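Local coordinates for protein 4-hydroxy-tetrahydrodipicolinate synthase (Thermotoga maritima, PDB 1O5K) that catalyses the condensation of pyruvate with aspartate semialdehyde to 4-hydroxy-tetrahydrodipicolinate, a step of lysine biosynthesis by the diaminopimelate pathway, at residues 112-117 and 144-149. Residues are numbered along the deposited sequence; the frame is centred on the assembly and turned at random.
Sequences LVVTPY and YNVPGR
V114 and Y144 sit side by side where two parallel strands end, and the valine methyl CG2 comes within 3.7 Å of ring atom CD2 of the tyrosine. With CG anti to the backbone N (chi1 174°), the ring of Y144 lies obliquely against V114, on the same face of the sheet. CD1 of L112 packs against CB of Y144 at 3.9 Å. One face of the ring receives CG1 of V146, which lies 3.5 Å above the ring plane toward the rim and also meets CG2 of V114. Backbone bonds on both sides of V114 lock this packing: Y144 N donates to V113 O, and T115 N reaches Y144 O at 3.0 Å. Strands 110-114 and 141-144 are neighbours in the TIM barrel of the DapA family, and the contact lies at their C-terminal ends, where such barrels carry the active site. Y144 is the predicted proton donor/acceptor; its OH makes a weak hydrogen bond to T55 of the predicted proton relay. A leucine in place of Y144 would probably leave T55 without this hydroxyl partner and CG1 of V146 without the ring face it rests on. Past the strand ends the direct packing thins, and CG2 of T115 stands 4.2 Å from OD1 of N145. Here a water bridges the two segments, accepting from T115 OG1 at 2.6 Å and from V146 N while donating to OD1 of N145; the ND2 of that asparagine is held by E174 and N153.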
ATOM      1  N   LEU A 112      18.673  -4.739 -22.694  1.00 23.57           N
ATOM      2  CA  LEU A 112      17.968  -4.579 -21.442  1.00 26.91           C
ATOM      3  C   LEU A 112      16.513  -4.924 -21.728  1.00 27.31           C
ATOM      4  O   LEU A 112      15.920  -4.352 -22.620  1.00 27.94           O
ATOM      5  CB  LEU A 112      18.117  -3.127 -20.958  1.00 27.29           C
ATOM      6  CG  LEU A 112      17.463  -2.783 -19.599  1.00 28.90           C
ATOM      7  CD1 LEU A 112      18.250  -3.456 -18.494  1.00 31.10           C
ATOM      8  CD2 LEU A 112      17.386  -1.304 -19.327  1.00 36.30           C
ATOM      9  N   VAL A 113      15.977  -5.930 -21.053  1.00 26.19           N
ATOM     10  CA  VAL A 113      14.664  -6.444 -21.398  1.00 26.32           C
ATOM     11  C   VAL A 113      13.746  -6.399 -20.193  1.00 25.77           C
ATOM     12  O   VAL A 113      13.854  -7.211 -19.257  1.00 23.37           O
ATOM     13  CB  VAL A 113      14.768  -7.887 -21.906  1.00 22.35           C
ATOM     14  CG1 VAL A 113      13.428  -8.487 -22.183  1.00 21.42           C
ATOM     15  CG2 VAL A 113      15.665  -7.986 -23.128  1.00 22.74           C
ATOM     16  N   VAL A 114      12.858  -5.405 -20.207  1.00 27.19           N
ATOM     17  CA  VAL A 114      11.948  -5.215 -19.109  1.00 25.29           C
ATOM     18  C   VAL A 114      11.003  -6.404 -19.023  1.00 24.67           C
ATOM     19  O   VAL A 114      10.641  -7.023 -20.039  1.00 24.70           O
ATOM     20  CB  VAL A 114      11.172  -3.859 -19.251  1.00 25.47           C
ATOM     21  CG1 VAL A 114      10.286  -3.860 -20.458  1.00 28.01           C
ATOM     22  CG2 VAL A 114      10.483  -3.451 -17.956  1.00 26.37           C
ATOM     23  N   THR A 115      10.633  -6.756 -17.808  1.00 23.04           N
ATOM     24  CA  THR A 115       9.505  -7.694 -17.631  1.00 24.25           C
ATOM     25  C   THR A 115       8.309  -7.135 -18.401  1.00 23.21           C
ATOM     26  O   THR A 115       8.020  -5.933 -18.352  1.00 27.48           O
ATOM     27  CB  THR A 115       9.063  -7.795 -16.156  1.00 26.66           C
ATOM     28  OG1 THR A 115       8.672  -6.505 -15.696  1.00 30.40           O
ATOM     29  CG2 THR A 115      10.194  -8.266 -15.230  1.00 27.19           C
ATOM     30  N   PRO A 116       7.606  -7.989 -19.134  1.00 24.71           N
ATOM     31  CA  PRO A 116       6.374  -7.587 -19.778  1.00 22.77           C
ATOM     32  C   PRO A 116       5.477  -6.764 -18.873  1.00 24.88           C
ATOM     33  O   PRO A 116       5.162  -7.163 -17.739  1.00 25.77           O
ATOM     34  CB  PRO A 116       5.720  -8.906 -20.135  1.00 24.42           C
ATOM     35  CG  PRO A 116       6.956  -9.778 -20.473  1.00 23.99           C
ATOM     36  CD  PRO A 116       7.966  -9.396 -19.443  1.00 23.21           C
ATOM     37  N   TYR A 117       5.126  -5.578 -19.373  1.00 25.92           N
ATOM     38  CA  TYR A 117       4.267  -4.596 -18.678  1.00 26.20           C
ATOM     39  C   TYR A 117       2.809  -4.817 -19.112  1.00 26.07           C
ATOM     40  O   TYR A 117       2.576  -5.390 -20.162  1.00 22.87           O
ATOM     41  CB  TYR A 117       4.696  -3.132 -19.014  1.00 28.38           C
ATOM     42  CG  TYR A 117       5.089  -2.963 -20.468  1.00 24.93           C
ATOM     43  CD1 TYR A 117       4.107  -2.813 -21.471  1.00 25.39           C
ATOM     44  CD2 TYR A 117       6.413  -3.061 -20.867  1.00 26.95           C
ATOM     45  CE1 TYR A 117       4.445  -2.699 -22.795  1.00 30.74           C
ATOM     46  CE2 TYR A 117       6.750  -2.974 -22.202  1.00 33.14           C
ATOM     47  CZ  TYR A 117       5.760  -2.777 -23.158  1.00 30.06           C
ATOM     48  OH  TYR A 117       6.124  -2.706 -24.471  1.00 31.39           O
ATOM     49  N   TYR A 144      15.085  -6.480 -16.460  1.00 22.33           N
ATOM     50  CA  TYR A 144      14.770  -5.191 -15.818  1.00 23.64           C
ATOM     51  C   TYR A 144      13.438  -5.293 -15.083  1.00 26.23           C
ATOM     52  O   TYR A 144      12.384  -5.486 -15.692  1.00 26.11           O
ATOM     53  CB  TYR A 144      14.763  -4.135 -16.878  1.00 24.68           C
ATOM     54  CG  TYR A 144      14.314  -2.722 -16.459  1.00 27.65           C
ATOM     55  CD1 TYR A 144      14.461  -2.273 -15.143  1.00 27.05           C
ATOM     56  CD2 TYR A 144      13.800  -1.866 -17.397  1.00 34.63           C
ATOM     57  CE1 TYR A 144      14.067  -1.007 -14.795  1.00 31.02           C
ATOM     58  CE2 TYR A 144      13.397  -0.580 -17.073  1.00 31.05           C
ATOM     59  CZ  TYR A 144      13.537  -0.170 -15.773  1.00 31.04           C
ATOM     60  OH  TYR A 144      13.155   1.073 -15.377  1.00 36.99           O
ATOM     61  N   ASN A 145      13.526  -5.174 -13.763  1.00 24.40           N
ATOM     62  CA  ASN A 145      12.405  -5.271 -12.853  1.00 22.02           C
ATOM     63  C   ASN A 145      12.041  -3.909 -12.322  1.00 26.80           C
ATOM     64  O   ASN A 145      12.856  -3.229 -11.710  1.00 25.32           O
ATOM     65  CB  ASN A 145      12.751  -6.218 -11.699  1.00 26.54           C
ATOM     66  CG  ASN A 145      11.579  -6.499 -10.823  1.00 29.21           C
ATOM     67  OD1 ASN A 145      10.501  -6.851 -11.318  1.00 24.64           O
ATOM     68  ND2 ASN A 145      11.754  -6.329  -9.512  1.00 25.48           N
ATOM     69  N   VAL A 146      10.809  -3.514 -12.598  1.00 24.16           N
ATOM     70  CA  VAL A 146      10.309  -2.144 -12.232  1.00 22.79           C
ATOM     71  C   VAL A 146       8.800  -2.207 -12.027  1.00 24.19           C
ATOM     72  O   VAL A 146       7.994  -1.712 -12.848  1.00 23.78           O
ATOM     73  CB  VAL A 146      10.789  -1.073 -13.241  1.00 21.04           C
ATOM     74  CG1 VAL A 146      10.360  -1.274 -14.680  1.00 26.60           C
ATOM     75  CG2 VAL A 146      10.388   0.325 -12.759  1.00 25.79           C
ATOM     76  N   PRO A 147       8.400  -2.863 -10.924  1.00 25.61           N
ATOM     77  CA  PRO A 147       6.963  -3.172 -10.688  1.00 22.65           C
ATOM     78  C   PRO A 147       6.043  -1.973 -10.671  1.00 23.30           C
ATOM     79  O   PRO A 147       4.900  -2.055 -11.080  1.00 24.27           O
ATOM     80  CB  PRO A 147       6.967  -3.871  -9.334  1.00 25.53           C
ATOM     81  CG  PRO A 147       8.315  -3.759  -8.782  1.00 30.44           C
ATOM     82  CD  PRO A 147       9.266  -3.471  -9.893  1.00 29.13           C
ATOM     83  N   GLY A 148       6.551  -0.831 -10.237  1.00 23.16           N
ATOM     84  CA  GLY A 148       5.735   0.384 -10.223  1.00 27.07           C
ATOM     85  C   GLY A 148       5.285   0.857 -11.604  1.00 28.35           C
ATOM     86  O   GLY A 148       4.216   1.508 -11.739  1.00 28.11           O
ATOM     87  N   ARG A 149       6.044   0.496 -12.627  1.00 26.95           N
ATOM     88  CA  ARG A 149       5.679   0.772 -14.020  1.00 25.57           C
ATOM     89  C   ARG A 149       4.971  -0.396 -14.740  1.00 25.30           C
ATOM     90  O   ARG A 149       4.145  -0.138 -15.599  1.00 26.93           O
ATOM     91  CB  ARG A 149       6.871   1.164 -14.854  1.00 26.98           C
ATOM     92  CG  ARG A 149       7.511   2.469 -14.478  1.00 26.08           C
ATOM     93  CD  ARG A 149       8.670   2.827 -15.396  1.00 23.54           C
ATOM     94  NE  ARG A 149       9.328   4.116 -15.091  1.00 31.79           N
ATOM     95  CZ  ARG A 149       9.086   5.253 -15.740  1.00 31.91           C
ATOM     96  NH1 ARG A 149       9.739   6.392 -15.446  1.00 31.88           N
ATOM     97  NH2 ARG A 149       8.180   5.255 -16.671  1.00 29.90           N
TER
HETATM   98  O   HOH W   1       8.732  -5.242 -13.398  1.00 13.29           O